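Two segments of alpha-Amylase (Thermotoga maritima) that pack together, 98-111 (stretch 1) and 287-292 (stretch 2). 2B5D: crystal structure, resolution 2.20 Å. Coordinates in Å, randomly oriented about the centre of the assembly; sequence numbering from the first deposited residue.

Stretch 1 98-111: LKHKMAKFYREHFE
Stretch 2 (287-292) TGIKYH

Two tyrosines, one from each stretch, organise this contact, and each carries an aliphatic side chain of the other stretch over one face of its ring. Stretch 1 (98-111) is helical throughout, part of a longer helix; stretch 2 (287-292) is irregular and runs antiparallel to it, with Lys99 CA 6.0 Å from Tyr291 CA and Tyr106 CA 7.0 Å from Ile289 CA. Together they bury 389 Å²; Met102, Ala103, Tyr106, Phe110, Ile289, Lys290 and Tyr291 are buried.

Tyr291 (phi/psi -114/-6, chi1 -66°, chi2 124°) contributes most. The all-t chain of Lys99 extends across its ring: Lys99 CG lies 3.8 Å from the centroid of the Tyr291 ring, 10° off its normal, a CH-pi contact that uses the lysine's methylenes. Met102 CB meets Tyr291 CD2 at the ring edge (3.6 Å), and Ala103 CB lies 3.4 Å from Tyr291 OH, beside the phenol.

One helical turn after Met102, Tyr106 (chi1 -80°, chi2 132°) points toward stretch 2. Tyr106 OH donates a hydrogen bond to Lys290 O (Lys290 phi/psi -134/135) at 2.6 Å, while Ile289 (phi/psi -105/114, chi1 153°) places CB 4.0 Å from the Tyr106 ring centroid. Further along, Phe110 (m) presents its edge, Phe110 CZ 4.0 Å from Gly288 O and Phe110 CE2 4.3 Å from Ile289 CG2. Gly288 adopts phi/psi 107/-14, where a CB would jam against the preceding carbonyl.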

ATOM      1  N   LEU A  98      35.814   5.462 -23.609  1.00 71.85           N
ATOM      2  CA  LEU A  98      34.869   4.347 -23.838  1.00 70.83           C
ATOM      3  C   LEU A  98      33.449   4.883 -23.863  1.00 70.57           C
ATOM      4  O   LEU A  98      32.677   4.615 -24.793  1.00 70.46           O
ATOM      5  CB  LEU A  98      35.014   3.255 -22.763  1.00 70.19           C
ATOM      6  CG  LEU A  98      36.236   2.332 -22.892  1.00 69.19           C
ATOM      7  CD1 LEU A  98      36.366   1.387 -21.711  1.00 66.36           C
ATOM      8  CD2 LEU A  98      36.218   1.550 -24.207  1.00 67.65           C
ATOM      9  N   LYS A  99      33.151   5.681 -22.841  1.00 70.51           N
ATOM     10  CA  LYS A  99      31.865   6.299 -22.616  1.00 70.65           C
ATOM     11  C   LYS A  99      31.526   7.254 -23.744  1.00 70.89           C
ATOM     12  O   LYS A  99      30.406   7.214 -24.269  1.00 71.18           O
ATOM     13  CB  LYS A  99      31.882   7.008 -21.270  1.00 70.37           C
ATOM     14  CG  LYS A  99      30.570   7.641 -20.865  1.00 71.17           C
ATOM     15  CD  LYS A  99      30.663   8.102 -19.431  1.00 70.28           C
ATOM     16  CE  LYS A  99      29.351   8.655 -18.973  1.00 72.31           C
ATOM     17  NZ  LYS A  99      29.488   9.130 -17.561  1.00 74.74           N
ATOM     18  N   HIS A 100      32.491   8.090 -24.139  1.00 71.06           N
ATOM     19  CA  HIS A 100      32.322   8.947 -25.341  1.00 70.58           C
ATOM     20  C   HIS A 100      32.048   8.141 -26.611  1.00 69.67           C
ATOM     21  O   HIS A 100      31.142   8.467 -27.363  1.00 69.21           O
ATOM     22  CB  HIS A 100      33.515   9.900 -25.575  1.00 70.68           C
ATOM     23  CG  HIS A 100      33.302  10.851 -26.721  1.00 71.18           C
ATOM     24  ND1 HIS A 100      33.934  10.710 -27.938  1.00 71.94           N
ATOM     25  CD2 HIS A 100      32.472  11.914 -26.852  1.00 71.81           C
ATOM     26  CE1 HIS A 100      33.519  11.655 -28.764  1.00 73.19           C
ATOM     27  NE2 HIS A 100      32.635  12.403 -28.127  1.00 73.61           N
ATOM     28  N   LYS A 101      32.854   7.103 -26.832  1.00 69.33           N
ATOM     29  CA  LYS A 101      32.727   6.213 -27.987  1.00 69.28           C
ATOM     30  C   LYS A 101      31.338   5.542 -28.085  1.00 69.50           C
ATOM     31  O   LYS A 101      30.723   5.543 -29.160  1.00 69.35           O
ATOM     32  CB  LYS A 101      33.824   5.170 -27.926  1.00 68.95           C
ATOM     33  CG  LYS A 101      33.957   4.318 -29.147  1.00 70.62           C
ATOM     34  CD  LYS A 101      35.012   3.248 -28.938  1.00 70.60           C
ATOM     35  CE  LYS A 101      34.767   2.081 -29.879  1.00 73.82           C
ATOM     36  NZ  LYS A 101      35.818   1.040 -29.724  1.00 77.49           N
ATOM     37  N   MET A 102      30.854   5.003 -26.953  1.00 69.29           N
ATOM     38  CA  MET A 102      29.526   4.402 -26.839  1.00 68.93           C
ATOM     39  C   MET A 102      28.421   5.371 -27.214  1.00 68.88           C
ATOM     40  O   MET A 102      27.475   4.994 -27.897  1.00 68.88           O
ATOM     41  CB  MET A 102      29.276   3.869 -25.412  1.00 69.13           C
ATOM     42  CG  MET A 102      29.307   2.342 -25.209  1.00 69.17           C
ATOM     43  SD  MET A 102      28.773   1.259 -26.593  1.00 69.46           S
ATOM     44  CE  MET A 102      30.396   0.903 -27.253  1.00 71.49           C
ATOM     45  N   ALA A 103      28.534   6.620 -26.766  1.00 69.04           N
ATOM     46  CA  ALA A 103      27.507   7.630 -27.032  1.00 69.18           C
ATOM     47  C   ALA A 103      27.345   7.861 -28.525  1.00 69.59           C
ATOM     48  O   ALA A 103      26.264   8.183 -28.995  1.00 69.65           O
ATOM     49  CB  ALA A 103      27.831   8.928 -26.322  1.00 68.61           C
ATOM     50  N   LYS A 104      28.426   7.675 -29.270  1.00 70.35           N
ATOM     51  CA  LYS A 104      28.396   7.864 -30.719  1.00 71.46           C
ATOM     52  C   LYS A 104      27.880   6.597 -31.410  1.00 71.38           C
ATOM     53  O   LYS A 104      27.205   6.681 -32.451  1.00 70.77           O
ATOM     54  CB  LYS A 104      29.785   8.267 -31.238  1.00 71.46           C
ATOM     55  CG  LYS A 104      30.533   9.132 -30.230  1.00 72.96           C
ATOM     56  CD  LYS A 104      31.499  10.122 -30.848  1.00 75.89           C
ATOM     57  CE  LYS A 104      32.591   9.452 -31.639  1.00 76.79           C
ATOM     58  NZ  LYS A 104      32.209   9.616 -33.055  1.00 79.10           N
ATOM     59  N   PHE A 105      28.208   5.435 -30.825  1.00 71.30           N
ATOM     60  CA  PHE A 105      27.619   4.178 -31.259  1.00 71.52           C
ATOM     61  C   PHE A 105      26.097   4.282 -31.143  1.00 71.11           C
ATOM     62  O   PHE A 105      25.384   3.971 -32.099  1.00 70.28           O
ATOM     63  CB  PHE A 105      28.138   2.973 -30.465  1.00 72.03           C
ATOM     64  CG  PHE A 105      27.343   1.701 -30.719  1.00 74.03           C
ATOM     65  CD1 PHE A 105      26.141   1.458 -30.037  1.00 74.68           C
ATOM     66  CD2 PHE A 105      27.774   0.767 -31.662  1.00 75.11           C
ATOM     67  CE1 PHE A 105      25.396   0.307 -30.283  1.00 75.50           C
ATOM     68  CE2 PHE A 105      27.033  -0.397 -31.904  1.00 76.47           C
ATOM     69  CZ  PHE A 105      25.843  -0.625 -31.204  1.00 74.61           C
ATOM     70  N   TYR A 106      25.636   4.751 -29.981  1.00 71.24           N
ATOM     71  CA  TYR A 106      24.210   4.915 -29.671  1.00 71.92           C
ATOM     72  C   TYR A 106      23.451   5.842 -30.602  1.00 72.92           C
ATOM     73  O   TYR A 106      22.318   5.543 -30.973  1.00 73.02           O
ATOM     74  CB  TYR A 106      24.015   5.366 -28.223  1.00 71.20           C
ATOM     75  CG  TYR A 106      24.111   4.250 -27.224  1.00 69.84           C
ATOM     76  CD1 TYR A 106      24.889   4.380 -26.079  1.00 69.15           C
ATOM     77  CD2 TYR A 106      23.434   3.048 -27.432  1.00 68.47           C
ATOM     78  CE1 TYR A 106      24.985   3.346 -25.147  1.00 69.07           C
ATOM     79  CE2 TYR A 106      23.521   2.016 -26.519  1.00 69.55           C
ATOM     80  CZ  TYR A 106      24.291   2.166 -25.373  1.00 69.82           C
ATOM     81  OH  TYR A 106      24.354   1.132 -24.467  1.00 69.57           O
ATOM     82  N   ARG A 107      24.083   6.958 -30.976  1.00 74.52           N
ATOM     83  CA  ARG A 107      23.533   7.886 -31.968  1.00 75.72           C
ATOM     84  C   ARG A 107      23.352   7.229 -33.340  1.00 75.54           C
ATOM     85  O   ARG A 107      22.266   7.300 -33.921  1.00 75.59           O
ATOM     86  CB  ARG A 107      24.362   9.180 -32.046  1.00 75.45           C
ATOM     87  CG  ARG A 107      24.372   9.848 -33.429  1.00 77.98           C
ATOM     88  CD  ARG A 107      24.483  11.384 -33.412  1.00 78.23           C
ATOM     89  NE  ARG A 107      25.772  11.900 -32.915  1.00 83.40           N
ATOM     90  CZ  ARG A 107      26.964  11.675 -33.476  1.00 84.64           C
ATOM     91  NH1 ARG A 107      27.075  10.903 -34.552  1.00 86.13           N
ATOM     92  NH2 ARG A 107      28.057  12.200 -32.939  1.00 86.18           N
ATOM     93  N   GLU A 108      24.401   6.589 -33.849  1.00 76.00           N
ATOM     94  CA  GLU A 108      24.338   5.945 -35.169  1.00 77.08           C
ATOM     95  C   GLU A 108      23.297   4.811 -35.169  1.00 76.27           C
ATOM     96  O   GLU A 108      22.443   4.735 -36.067  1.00 76.37           O
ATOM     97  CB  GLU A 108      25.738   5.441 -35.631  1.00 77.16           C
ATOM     98  CG  GLU A 108      25.930   5.383 -37.179  1.00 78.71           C
ATOM     99  CD  GLU A 108      27.151   4.534 -37.642  1.00 79.44           C
ATOM    100  OE1 GLU A 108      26.994   3.656 -38.538  1.00 80.70           O
ATOM    101  OE2 GLU A 108      28.273   4.745 -37.115  1.00 82.37           O
ATOM    102  N   HIS A 109      23.360   3.964 -34.141  1.00 75.63           N
ATOM    103  CA  HIS A 109      22.463   2.817 -33.976  1.00 75.01           C
ATOM    104  C   HIS A 109      20.979   3.187 -33.926  1.00 74.80           C
ATOM    105  O   HIS A 109      20.169   2.630 -34.678  1.00 74.30           O
ATOM    106  CB  HIS A 109      22.858   2.045 -32.726  1.00 75.20           C
ATOM    107  CG  HIS A 109      22.231   0.692 -32.628  1.00 75.86           C
ATOM    108  ND1 HIS A 109      21.511   0.284 -31.524  1.00 75.70           N
ATOM    109  CD2 HIS A 109      22.215  -0.346 -33.495  1.00 75.92           C
ATOM    110  CE1 HIS A 109      21.098  -0.956 -31.706  1.00 76.15           C
ATOM    111  NE2 HIS A 109      21.503  -1.357 -32.899  1.00 77.12           N
ATOM    112  N   PHE A 110      20.625   4.134 -33.056  1.00 74.90           N
ATOM    113  CA  PHE A 110      19.238   4.598 -32.966  1.00 74.82           C
ATOM    114  C   PHE A 110      18.753   5.207 -34.260  1.00 75.21           C
ATOM    115  O   PHE A 110      17.569   5.068 -34.588  1.00 75.17           O
ATOM    116  CB  PHE A 110      19.024   5.596 -31.834  1.00 74.21           C
ATOM    117  CG  PHE A 110      19.302   5.047 -30.480  1.00 75.01           C
ATOM    118  CD1 PHE A 110      19.245   3.674 -30.233  1.00 74.32           C
ATOM    119  CD2 PHE A 110      19.604   5.901 -29.428  1.00 75.48           C
ATOM    120  CE1 PHE A 110      19.509   3.175 -28.988  1.00 72.95           C
ATOM    121  CE2 PHE A 110      19.865   5.397 -28.163  1.00 74.26           C
ATOM    122  CZ  PHE A 110      19.821   4.031 -27.950  1.00 73.69           C
ATOM    123  N   GLU A 111      19.644   5.885 -34.983  1.00 75.61           N
ATOM    124  CA  GLU A 111      19.264   6.466 -36.270  1.00 77.02           C
ATOM    125  C   GLU A 111      18.918   5.343 -37.235  1.00 76.43           C
ATOM    126  O   GLU A 111      17.841   5.350 -37.839  1.00 76.47           O
ATOM    127  CB  GLU A 111      20.369   7.360 -36.850  1.00 76.99           C
ATOM    128  CG  GLU A 111      20.293   8.828 -36.424  1.00 78.68           C
ATOM    129  CD  GLU A 111      21.438   9.684 -36.984  1.00 79.90           C
ATOM    130  OE1 GLU A 111      22.041   9.299 -38.028  1.00 83.59           O
ATOM    131  OE2 GLU A 111      21.735  10.747 -36.368  1.00 83.68           O
ATOM    132  N   THR A 287      16.568   4.673 -19.903  1.00 70.25           N
ATOM    133  CA  THR A 287      16.535   5.468 -21.130  1.00 68.26           C
ATOM    134  C   THR A 287      16.870   4.612 -22.346  1.00 67.06           C
ATOM    135  O   THR A 287      16.402   4.872 -23.460  1.00 66.04           O
ATOM    136  CB  THR A 287      17.542   6.667 -21.070  1.00 68.23           C
ATOM    137  OG1 THR A 287      18.876   6.175 -20.895  1.00 67.46           O
ATOM    138  CG2 THR A 287      17.224   7.609 -19.923  1.00 67.39           C
ATOM    139  N   GLY A 288      17.712   3.604 -22.134  1.00 66.30           N
ATOM    140  CA  GLY A 288      18.171   2.772 -23.236  1.00 65.53           C
ATOM    141  C   GLY A 288      19.610   3.038 -23.608  1.00 64.91           C
ATOM    142  O   GLY A 288      20.230   2.275 -24.353  1.00 64.82           O
ATOM    143  N   ILE A 289      20.148   4.138 -23.101  1.00 64.74           N
ATOM    144  CA  ILE A 289      21.572   4.375 -23.243  1.00 63.84           C
ATOM    145  C   ILE A 289      22.333   4.121 -21.943  1.00 62.97           C
ATOM    146  O   ILE A 289      22.146   4.810 -20.926  1.00 62.53           O
ATOM    147  CB  ILE A 289      21.964   5.689 -24.051  1.00 64.53           C
ATOM    148  CG1 ILE A 289      23.340   6.233 -23.601  1.00 64.75           C
ATOM    149  CG2 ILE A 289      20.811   6.734 -24.175  1.00 64.04           C
ATOM    150  CD1 ILE A 289      23.278   7.306 -22.639  1.00 68.89           C
ATOM    151  N   LYS A 290      23.175   3.089 -22.026  1.00 61.80           N
ATOM    152  CA  LYS A 290      23.840   2.445 -20.892  1.00 60.67           C
ATOM    153  C   LYS A 290      25.329   2.243 -21.200  1.00 59.85           C
ATOM    154  O   LYS A 290      25.677   1.761 -22.280  1.00 60.30           O
ATOM    155  CB  LYS A 290      23.210   1.068 -20.625  1.00 60.81           C
ATOM    156  CG  LYS A 290      21.700   0.955 -20.751  1.00 59.27           C
ATOM    157  CD  LYS A 290      21.260  -0.320 -20.084  1.00 59.89           C
ATOM    158  CE  LYS A 290      19.922  -0.808 -20.590  1.00 61.98           C
ATOM    159  NZ  LYS A 290      18.791  -0.296 -19.787  1.00 64.03           N
ATOM    160  N   TYR A 291      26.192   2.571 -20.242  1.00 58.25           N
ATOM    161  CA  TYR A 291      27.640   2.660 -20.484  1.00 57.13           C
ATOM    162  C   TYR A 291      28.539   1.652 -19.768  1.00 56.58           C
ATOM    163  O   TYR A 291      29.720   1.603 -20.015  1.00 56.40           O
ATOM    164  CB  TYR A 291      28.117   4.077 -20.127  1.00 57.27           C
ATOM    165  CG  TYR A 291      27.579   5.210 -21.007  1.00 56.40           C
ATOM    166  CD1 TYR A 291      26.916   6.278 -20.448  1.00 55.79           C
ATOM    167  CD2 TYR A 291      27.791   5.217 -22.391  1.00 56.40           C
ATOM    168  CE1 TYR A 291      26.440   7.321 -21.244  1.00 57.72           C
ATOM    169  CE2 TYR A 291      27.328   6.267 -23.199  1.00 55.53           C
ATOM    170  CZ  TYR A 291      26.668   7.305 -22.617  1.00 56.38           C
ATOM    171  OH  TYR A 291      26.210   8.340 -23.394  1.00 58.72           O
ATOM    172  N   HIS A 292      27.989   0.841 -18.879  1.00 56.71           N
ATOM    173  CA  HIS A 292      28.800  -0.095 -18.100  1.00 55.88           C
ATOM    174  C   HIS A 292      28.689  -1.537 -18.579  1.00 55.67           C
ATOM    175  O   HIS A 292      27.692  -1.928 -19.216  1.00 54.40           O
ATOM    176  CB  HIS A 292      28.462   0.033 -16.620  1.00 56.18           C
ATOM    177  CG  HIS A 292      28.602   1.441 -16.099  1.00 57.82           C
ATOM    178  ND1 HIS A 292      27.701   2.446 -16.405  1.00 58.83           N
ATOM    179  CD2 HIS A 292      29.550   2.012 -15.319  1.00 54.50           C
ATOM    180  CE1 HIS A 292      28.075   3.563 -15.807  1.00 59.49           C
ATOM    181  NE2 HIS A 292      29.191   3.323 -15.138  1.00 56.66           N
TER